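Local coordinates for cyclic di-GMP receptor atypical PilZ domain-containing protein (Xanthomonas campestris pv. campestris, PDB 3RQA) that is of unknown function but, as an atypical PilZ domain that assembles into a tetramer through a helical bundle, may take part in cyclic di-GMP signalling, at residues 12-17 with 145-150; 50-55 with 133-138; 125-130 with 157-162. All blocks are in the same frame, centred on the assembly; numbering follows the deposited sequence.

In the fold
From the N terminus, helix 12-19 comes first, and contact 1 brings it against strand 139-150, closing a loop of 127 residues. Contact 2 falls wholly within that loop: the end of helix 42-55 meets the loop at 133-138, between strands 124-129 and 139-150. Contact 3 brings 125-130 to 157-162 and crosses both of the others, because 125-130 lies between the two segments of each, while 157-162 follows both. Contact 1 fastens the N-terminal helix to the antiparallel barrel, contact 3 lies in the barrel's interior, and contact 2 lies beyond the barrel where other subunits pack. Contacts 1 and 3 touch; the centres of contacts 1 and 2 are about 29 Å apart.

Contact 1. Residues 12-17 with 145-150; sequences PAADTE and VLASAS
Ala14 of the helix and Ala147 of the strand meet methyl to methyl, with Ala14 CB 3.6 Å from Ala147 CB. Such small side chains suit a place where the two axes approach to 7.8 Å, the helix running at 136° to the strand. Leu146 also starts toward the helix, since Leu146 and Ala147 form a classic beta bulge opposite Trp158 and two successive residues therefore face the same way. The leucine lies alongside Ala14 at its base, Leu146 CB being 4.1 Å from Ala14 CB, and presents its two methyls to Glu17. With CG anti to the backbone N (chi1 -175°) and an extended chain beyond it, Glu17 reaches out from the helix and slants across Leu146. Its carboxylate rests on both methyls: Leu146 CD2 is 3.6 Å from Glu17 OE2, and Leu146 CD1 is 3.7 Å from Glu17 CD. The charge itself is answered by Arg160, whose NE forms a salt bridge with Glu17 OE2. Elsewhere on the same helix Asp15 OD2 forms a salt bridge with Arg112 and accepts a hydrogen bond from Trp158 NE1, and Ala14 packs on Trp158. Helix 12-19 thus lies against strands 139-150 and 155-161, with Leu10 and Ala11 of the preceding loop touching Ala149 and Ala147.

Contact 2. Residues 50-55 with 133-138; sequences RSLGQV and DWLPEL
The last turn of helix 42-55 faces an irregular loop, and the backbones stay well apart, Leu52 CA lying 8.7 Å from Leu135 CA, so that side chains must bridge the gap. Leu52 sets out to one side of the loop, but with CG anti to the backbone N (chi1 -155°) its CD1 methyl swings in to touch two residues at once. Leu52 CD1 is 3.6 Å from Leu135 CD2, the two leucines crossing at a slant. The same methyl, Leu52 CD1, is 4.0 Å from Trp134 CZ2, where the leucine and the indole slide past each other in opposite directions. Nearly one helical turn on, Val55 meets that part of the ring from a direction nearly perpendicular to the tryptophan side chain, Val55 CG1 lying 4.0 Å from Trp134 CZ2. Branched aliphatic residues suit the helix here, as a methyl from each meets the benzene end of the indole. Within the loop, Leu135 CB sits 3.9 Å above the plane of the Trp134 ring, over its centre, which limits how the ring can tilt. The indole N-H is held too: Trp134 NE1 hydrogen-bonds to Glu56 OE1, just beyond the helix. After Leu135 the loop makes an inverse gamma turn centred on Pro136. Helix 73-95 of the same chain packs on the loop, its Leu85 touching both Trp134 and Leu135, while Leu87 of the second subunit packs on Leu135, Lys80 of that subunit on Val55, and Thr44 of the third subunit on Trp134.

Contact 3. Residues 125-130 with 157-162; sequences GSVLLQ and LWLRFA
Leu159 meets Val127 with the root of its side chain: Val127 CG2 lies 3.8 Å from Leu159 CG and 3.9 Å from Leu159 CB. Both side chains start toward the opposite strand and pass at a slant, which lets a single valine methyl settle against the branch point of the leucine. Both residues are buried, and their backbones are 7.8 Å apart between Val127 CA and Leu159 CA, a gap that a beta-branched residue and a leucine fill together without any polar group. Arg160 comes next and starts away from strand 124-129, as follows from the alternation of a strand after Leu159; its NE forms a salt bridge with Glu17 of helix 12-19. Phe161 leaves its backbone obliquely, but CG placed anti to the carbonyl carbon (chi1 -53°) brings the far end of the ring back in. There Phe161 CE1 is 4.1 Å from Val127 CG2, and the methyl stands at the ring's edge, near its plane. One methyl of Val127 is therefore shared between Leu159 and Phe161. Around them Ile111 touches Val127, Phe33 and Val145 touch Leu159, and Leu141 touches Phe161, so that aliphatic and aromatic groups from several strands converge. Strand 139-150 lies between the two strands of this contact in the sheet, and strand 124-129 bonds through its backbone to Leu141 on one side and to Gly32 and His34 on the other. This is the apolar interior of a closed six-stranded antiparallel barrel, the core of the PilZ fold.

Contact 1. Residues 12-17 with 145-150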
loop_
_atom_site.group_PDB
_atom_site.type_symbol
_atom_site.label_atom_id
_atom_site.label_comp_id
_atom_site.label_asym_id
_atom_site.label_seq_id
_atom_site.Cartn_x
_atom_site.Cartn_y
_atom_site.Cartn_z
ATOM N N PRO C 12 16.232 -4.939 -41.896
ATOM C CA PRO C 12 15.435 -5.980 -42.550
ATOM C C PRO C 12 15.444 -7.332 -41.843
ATOM O O PRO C 12 14.394 -7.847 -41.448
ATOM C CB PRO C 12 16.052 -6.052 -43.941
ATOM C CG PRO C 12 16.452 -4.640 -44.184
ATOM C CD PRO C 12 17.083 -4.242 -42.876
ATOM N N ALA C 13 16.631 -7.900 -41.674
ATOM C CA ALA C 13 16.757 -9.201 -41.037
ATOM C C ALA C 13 16.214 -9.229 -39.610
ATOM O O ALA C 13 15.620 -10.217 -39.185
ATOM C CB ALA C 13 18.200 -9.640 -41.051
ATOM N N ALA C 14 16.424 -8.150 -38.868
ATOM C CA ALA C 14 15.946 -8.082 -37.492
ATOM C C ALA C 14 14.424 -7.942 -37.458
ATOM O O ALA C 14 13.754 -8.623 -36.696
ATOM C CB ALA C 14 16.597 -6.906 -36.775
ATOM N N ASP C 15 13.889 -7.054 -38.291
ATOM C CA ASP C 15 12.449 -6.810 -38.359
ATOM C C ASP C 15 11.717 -8.104 -38.726
ATOM O O ASP C 15 10.656 -8.416 -38.174
ATOM C CB ASP C 15 12.161 -5.717 -39.395
ATOM C CG ASP C 15 11.046 -4.785 -38.964
ATOM O OD1 ASP C 15 9.907 -4.950 -39.448
ATOM O OD2 ASP C 15 11.304 -3.886 -38.131
ATOM N N THR C 16 12.294 -8.861 -39.654
ATOM C CA THR C 16 11.709 -10.126 -40.070
ATOM C C THR C 16 11.752 -11.130 -38.909
ATOM O O THR C 16 10.755 -11.798 -38.619
ATOM C CB THR C 16 12.454 -10.701 -41.304
ATOM O OG1 THR C 16 12.143 -9.904 -42.456
ATOM C CG2 THR C 16 12.050 -12.155 -41.558
ATOM N N GLU C 17 12.892 -11.224 -38.229
ATOM C CA GLU C 17 13.003 -12.160 -37.117
ATOM C C GLU C 17 11.936 -11.916 -36.045
ATOM O O GLU C 17 11.287 -12.840 -35.574
ATOM C CB GLU C 17 14.384 -12.067 -36.464
ATOM C CG GLU C 17 14.602 -13.114 -35.369
ATOM C CD GLU C 17 16.010 -13.110 -34.800
ATOM O OE1 GLU C 17 16.972 -12.921 -35.578
ATOM O OE2 GLU C 17 16.156 -13.315 -33.574
ATOM N N VAL C 145 20.012 -6.976 -27.997
ATOM C CA VAL C 145 19.881 -6.087 -29.140
ATOM C C VAL C 145 20.231 -6.853 -30.417
ATOM O O VAL C 145 21.355 -7.337 -30.564
ATOM C CB VAL C 145 20.833 -4.873 -29.016
ATOM C CG1 VAL C 145 20.700 -3.978 -30.246
ATOM C CG2 VAL C 145 20.524 -4.095 -27.743
ATOM N N LEU C 146 19.261 -6.968 -31.322
ATOM C CA LEU C 146 19.460 -7.649 -32.601
ATOM C C LEU C 146 20.023 -6.646 -33.601
ATOM O O LEU C 146 20.950 -6.954 -34.352
ATOM C CB LEU C 146 18.135 -8.174 -33.170
ATOM C CG LEU C 146 17.320 -9.316 -32.565
ATOM C CD1 LEU C 146 16.194 -9.645 -33.533
ATOM C CD2 LEU C 146 18.167 -10.544 -32.357
ATOM N N ALA C 147 19.437 -5.449 -33.616
ATOM C CA ALA C 147 19.870 -4.400 -34.524
ATOM C C ALA C 147 19.770 -3.019 -33.894
ATOM O O ALA C 147 18.941 -2.780 -33.009
ATOM C CB ALA C 147 19.050 -4.441 -35.786
ATOM N N SER C 148 20.622 -2.119 -34.374
ATOM C CA SER C 148 20.696 -0.741 -33.910
ATOM C C SER C 148 20.945 0.151 -35.122
ATOM O O SER C 148 21.926 -0.037 -35.852
ATOM C CB SER C 148 21.847 -0.577 -32.917
ATOM O OG SER C 148 21.927 0.754 -32.448
ATOM N N ALA C 149 20.057 1.114 -35.338
ATOM C CA ALA C 149 20.187 2.013 -36.468
ATOM C C ALA C 149 19.454 3.321 -36.237
ATOM O O ALA C 149 18.606 3.426 -35.351
ATOM C CB ALA C 149 19.669 1.344 -37.736
ATOM N N SER C 150 19.787 4.312 -37.053
ATOM C CA SER C 150 19.177 5.630 -36.954
ATOM C C SER C 150 18.369 5.952 -38.204
ATOM O O SER C 150 18.616 5.403 -39.277
ATOM C CB SER C 150 20.269 6.684 -36.745
ATOM O OG SER C 150 19.746 7.997 -36.854
#

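Contact 2. Residues 50-55 with 133-138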
loop_
_atom_site.group_PDB
_atom_site.type_symbol
_atom_site.label_atom_id
_atom_site.label_comp_id
_atom_site.label_asym_id
_atom_site.label_seq_id
_atom_site.Cartn_x
_atom_site.Cartn_y
_atom_site.Cartn_z
ATOM N N ARG C 50 -1.536 -11.184 -16.472
ATOM C CA ARG C 50 -2.791 -11.885 -16.255
ATOM C C ARG C 50 -3.722 -11.117 -15.321
ATOM O O ARG C 50 -4.892 -10.930 -15.630
ATOM C CB ARG C 50 -2.535 -13.279 -15.689
ATOM C CG ARG C 50 -1.881 -14.244 -16.673
ATOM C CD ARG C 50 -1.873 -15.669 -16.117
ATOM N NE ARG C 50 -1.156 -16.587 -16.997
ATOM C CZ ARG C 50 -1.531 -16.909 -18.235
ATOM N NH1 ARG C 50 -0.794 -17.749 -18.950
ATOM N NH2 ARG C 50 -2.641 -16.411 -18.756
ATOM N N SER C 51 -3.198 -10.672 -14.185
ATOM C CA SER C 51 -4.006 -9.934 -13.222
ATOM C C SER C 51 -4.573 -8.694 -13.882
ATOM O O SER C 51 -5.739 -8.350 -13.699
ATOM C CB SER C 51 -3.156 -9.541 -12.014
ATOM O OG SER C 51 -2.584 -10.690 -11.412
ATOM N N LEU C 52 -3.731 -8.041 -14.673
ATOM C CA LEU C 52 -4.108 -6.829 -15.388
ATOM C C LEU C 52 -5.294 -7.126 -16.318
ATOM O O LEU C 52 -6.227 -6.330 -16.431
ATOM C CB LEU C 52 -2.900 -6.329 -16.190
ATOM C CG LEU C 52 -2.769 -4.856 -16.575
ATOM C CD1 LEU C 52 -2.898 -3.972 -15.327
ATOM C CD2 LEU C 52 -1.418 -4.640 -17.261
ATOM N N GLY C 53 -5.261 -8.283 -16.964
ATOM C CA GLY C 53 -6.334 -8.645 -17.873
ATOM C C GLY C 53 -7.651 -8.893 -17.154
ATOM O O GLY C 53 -8.720 -8.460 -17.600
ATOM N N GLN C 54 -7.573 -9.584 -16.023
ATOM C CA GLN C 54 -8.765 -9.904 -15.258
ATOM C C GLN C 54 -9.480 -8.677 -14.732
ATOM O O GLN C 54 -10.694 -8.697 -14.544
ATOM C CB GLN C 54 -8.408 -10.821 -14.104
ATOM C CG GLN C 54 -7.960 -12.183 -14.554
ATOM C CD GLN C 54 -7.686 -13.088 -13.387
ATOM O OE1 GLN C 54 -6.532 -13.432 -13.106
ATOM N NE2 GLN C 54 -8.747 -13.471 -12.676
ATOM N N VAL C 55 -8.733 -7.607 -14.499
ATOM C CA VAL C 55 -9.325 -6.383 -13.977
ATOM C C VAL C 55 -9.802 -5.407 -15.057
ATOM O O VAL C 55 -10.782 -4.697 -14.863
ATOM C CB VAL C 55 -8.331 -5.652 -13.038
ATOM C CG1 VAL C 55 -8.920 -4.326 -12.561
ATOM C CG2 VAL C 55 -7.999 -6.539 -11.850
ATOM N N ASP C 133 -1.674 1.748 -17.858
ATOM C CA ASP C 133 -1.866 3.181 -18.039
ATOM C C ASP C 133 -2.471 3.689 -16.728
ATOM O O ASP C 133 -2.013 4.683 -16.173
ATOM C CB ASP C 133 -2.830 3.474 -19.189
ATOM C CG ASP C 133 -2.895 4.946 -19.530
ATOM O OD1 ASP C 133 -3.075 5.762 -18.601
ATOM O OD2 ASP C 133 -2.775 5.292 -20.726
ATOM N N TRP C 134 -3.502 3.002 -16.235
ATOM C CA TRP C 134 -4.118 3.395 -14.968
ATOM C C TRP C 134 -3.308 2.807 -13.809
ATOM O O TRP C 134 -3.446 3.240 -12.669
ATOM C CB TRP C 134 -5.570 2.909 -14.882
ATOM C CG TRP C 134 -5.714 1.424 -14.951
ATOM C CD1 TRP C 134 -5.775 0.654 -16.079
ATOM C CD2 TRP C 134 -5.737 0.516 -13.843
ATOM N NE1 TRP C 134 -5.830 -0.684 -15.741
ATOM C CE2 TRP C 134 -5.806 -0.795 -14.375
ATOM C CE3 TRP C 134 -5.707 0.682 -12.452
ATOM C CZ2 TRP C 134 -5.843 -1.936 -13.562
ATOM C CZ3 TRP C 134 -5.746 -0.456 -11.641
ATOM C CH2 TRP C 134 -5.814 -1.749 -12.205
ATOM N N LEU C 135 -2.459 1.824 -14.109
ATOM C CA LEU C 135 -1.617 1.181 -13.095
ATOM C C LEU C 135 -0.155 1.482 -13.421
ATOM O O LEU C 135 0.368 1.050 -14.443
ATOM C CB LEU C 135 -1.838 -0.329 -13.099
ATOM C CG LEU C 135 -1.136 -1.172 -12.034
ATOM C CD1 LEU C 135 -1.853 -1.041 -10.705
ATOM C CD2 LEU C 135 -1.128 -2.625 -12.479
ATOM N N PRO C 136 0.531 2.220 -12.537
ATOM C CA PRO C 136 1.937 2.584 -12.745
ATOM C C PRO C 136 2.938 1.453 -12.485
ATOM O O PRO C 136 3.935 1.646 -11.789
ATOM C CB PRO C 136 2.117 3.747 -11.780
ATOM C CG PRO C 136 1.312 3.269 -10.589
ATOM C CD PRO C 136 0.039 2.730 -11.240
ATOM N N GLU C 137 2.671 0.270 -13.021
ATOM C CA GLU C 137 3.593 -0.837 -12.821
ATOM C C GLU C 137 4.281 -1.161 -14.138
ATOM O O GLU C 137 3.683 -1.064 -15.213
ATOM C CB GLU C 137 2.871 -2.077 -12.290
ATOM C CG GLU C 137 3.809 -3.242 -12.015
ATOM C CD GLU C 137 4.714 -3.017 -10.815
ATOM O OE1 GLU C 137 5.354 -1.946 -10.725
ATOM O OE2 GLU C 137 4.789 -3.923 -9.955
ATOM N N LEU C 138 5.544 -1.548 -14.055
ATOM C CA LEU C 138 6.289 -1.847 -15.265
ATOM C C LEU C 138 6.530 -3.317 -15.522
ATOM O O LEU C 138 6.726 -4.112 -14.607
ATOM C CB LEU C 138 7.628 -1.099 -15.254
ATOM C CG LEU C 138 7.513 0.425 -15.086
ATOM C CD1 LEU C 138 8.893 1.081 -15.197
ATOM C CD2 LEU C 138 6.585 0.976 -16.148
#

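Contact 3. Residues 125-130 with 157-162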
loop_
_atom_site.group_PDB
_atom_site.type_symbol
_atom_site.label_atom_id
_atom_site.label_comp_id
_atom_site.label_asym_id
_atom_site.label_seq_id
_atom_site.Cartn_x
_atom_site.Cartn_y
_atom_site.Cartn_z
ATOM N N GLY C 125 20.285 -6.619 -21.905
ATOM C CA GLY C 125 19.641 -5.735 -20.951
ATOM C C GLY C 125 18.170 -6.041 -20.723
ATOM O O GLY C 125 17.724 -7.172 -20.860
ATOM N N SER C 126 17.411 -5.019 -20.369
ATOM C CA SER C 126 15.994 -5.200 -20.129
ATOM C C SER C 126 15.122 -4.147 -20.769
ATOM O O SER C 126 15.397 -2.955 -20.678
ATOM C CB SER C 126 15.713 -5.234 -18.633
ATOM O OG SER C 126 16.215 -6.434 -18.072
ATOM N N VAL C 127 14.077 -4.604 -21.444
ATOM C CA VAL C 127 13.107 -3.707 -22.054
ATOM C C VAL C 127 12.149 -3.348 -20.915
ATOM O O VAL C 127 11.671 -4.241 -20.217
ATOM C CB VAL C 127 12.303 -4.429 -23.170
ATOM C CG1 VAL C 127 11.036 -3.672 -23.478
ATOM C CG2 VAL C 127 13.155 -4.573 -24.421
ATOM N N LEU C 128 11.910 -2.060 -20.693
ATOM C CA LEU C 128 10.972 -1.627 -19.652
ATOM C C LEU C 128 9.732 -1.092 -20.349
ATOM O O LEU C 128 9.833 -0.309 -21.295
ATOM C CB LEU C 128 11.588 -0.552 -18.745
ATOM C CG LEU C 128 12.425 -1.099 -17.576
ATOM C CD1 LEU C 128 13.620 -1.880 -18.116
ATOM C CD2 LEU C 128 12.909 0.049 -16.698
ATOM N N LEU C 129 8.565 -1.534 -19.884
ATOM C CA LEU C 129 7.296 -1.152 -20.485
ATOM C C LEU C 129 6.192 -0.961 -19.440
ATOM O O LEU C 129 6.115 -1.719 -18.472
ATOM C CB LEU C 129 6.867 -2.271 -21.435
ATOM C CG LEU C 129 6.697 -2.163 -22.949
ATOM C CD1 LEU C 129 7.879 -1.475 -23.607
ATOM C CD2 LEU C 129 6.524 -3.589 -23.486
ATOM N N GLN C 130 5.339 0.041 -19.635
ATOM C CA GLN C 130 4.203 0.243 -18.729
ATOM C C GLN C 130 3.015 -0.215 -19.562
ATOM O O GLN C 130 2.469 0.549 -20.355
ATOM C CB GLN C 130 4.008 1.708 -18.334
ATOM C CG GLN C 130 2.921 1.878 -17.277
ATOM C CD GLN C 130 2.607 3.334 -16.967
ATOM O OE1 GLN C 130 3.502 4.159 -16.863
ATOM N NE2 GLN C 130 1.325 3.643 -16.799
ATOM N N LEU C 157 16.211 0.629 -31.880
ATOM C CA LEU C 157 16.695 -0.649 -31.404
ATOM C C LEU C 157 15.674 -1.736 -31.673
ATOM O O LEU C 157 14.471 -1.513 -31.556
ATOM C CB LEU C 157 16.949 -0.582 -29.892
ATOM C CG LEU C 157 18.316 -0.168 -29.338
ATOM C CD1 LEU C 157 19.098 0.679 -30.331
ATOM C CD2 LEU C 157 18.094 0.564 -28.031
ATOM N N TRP C 158 16.168 -2.904 -32.053
ATOM C CA TRP C 158 15.334 -4.071 -32.281
ATOM C C TRP C 158 15.803 -5.008 -31.183
ATOM O O TRP C 158 16.953 -5.446 -31.177
ATOM C CB TRP C 158 15.601 -4.687 -33.658
ATOM C CG TRP C 158 14.941 -3.949 -34.779
ATOM C CD1 TRP C 158 13.850 -4.356 -35.502
ATOM C CD2 TRP C 158 15.316 -2.672 -35.305
ATOM N NE1 TRP C 158 13.529 -3.411 -36.443
ATOM C CE2 TRP C 158 14.409 -2.365 -36.346
ATOM C CE3 TRP C 158 16.333 -1.754 -34.999
ATOM C CZ2 TRP C 158 14.485 -1.179 -37.085
ATOM C CZ3 TRP C 158 16.410 -0.571 -35.735
ATOM C CH2 TRP C 158 15.490 -0.296 -36.766
ATOM N N LEU C 159 14.924 -5.276 -30.231
ATOM C CA LEU C 159 15.253 -6.148 -29.120
ATOM C C LEU C 159 14.485 -7.474 -29.196
ATOM O O LEU C 159 13.283 -7.493 -29.457
ATOM C CB LEU C 159 14.927 -5.461 -27.790
ATOM C CG LEU C 159 15.559 -4.131 -27.349
ATOM C CD1 LEU C 159 17.065 -4.236 -27.381
ATOM C CD2 LEU C 159 15.082 -3.006 -28.227
ATOM N N ARG C 160 15.191 -8.576 -28.959
ATOM C CA ARG C 160 14.575 -9.897 -28.962
ATOM C C ARG C 160 14.541 -10.363 -27.511
ATOM O O ARG C 160 15.592 -10.440 -26.866
ATOM C CB ARG C 160 15.400 -10.884 -29.790
ATOM C CG ARG C 160 14.757 -12.259 -29.875
ATOM C CD ARG C 160 15.751 -13.353 -29.582
ATOM N NE ARG C 160 16.712 -13.543 -30.665
ATOM C CZ ARG C 160 18.031 -13.593 -30.491
ATOM N NH1 ARG C 160 18.545 -13.456 -29.277
ATOM N NH2 ARG C 160 18.831 -13.796 -31.531
ATOM N N PHE C 161 13.347 -10.664 -26.998
ATOM C CA PHE C 161 13.217 -11.101 -25.609
ATOM C C PHE C 161 13.908 -12.440 -25.393
ATOM O O PHE C 161 13.950 -13.276 -26.293
ATOM C CB PHE C 161 11.733 -11.241 -25.184
ATOM C CG PHE C 161 10.889 -10.010 -25.450
ATOM C CD1 PHE C 161 11.283 -8.757 -24.982
ATOM C CD2 PHE C 161 9.698 -10.112 -26.173
ATOM C CE1 PHE C 161 10.512 -7.622 -25.236
ATOM C CE2 PHE C 161 8.916 -8.987 -26.434
ATOM C CZ PHE C 161 9.324 -7.741 -25.965
ATOM N N ALA C 162 14.472 -12.620 -24.203
ATOM C CA ALA C 162 15.102 -13.886 -23.851
ATOM C C ALA C 162 13.889 -14.814 -23.682
ATOM O O ALA C 162 12.776 -14.331 -23.484
ATOM C CB ALA C 162 15.861 -13.748 -22.536
#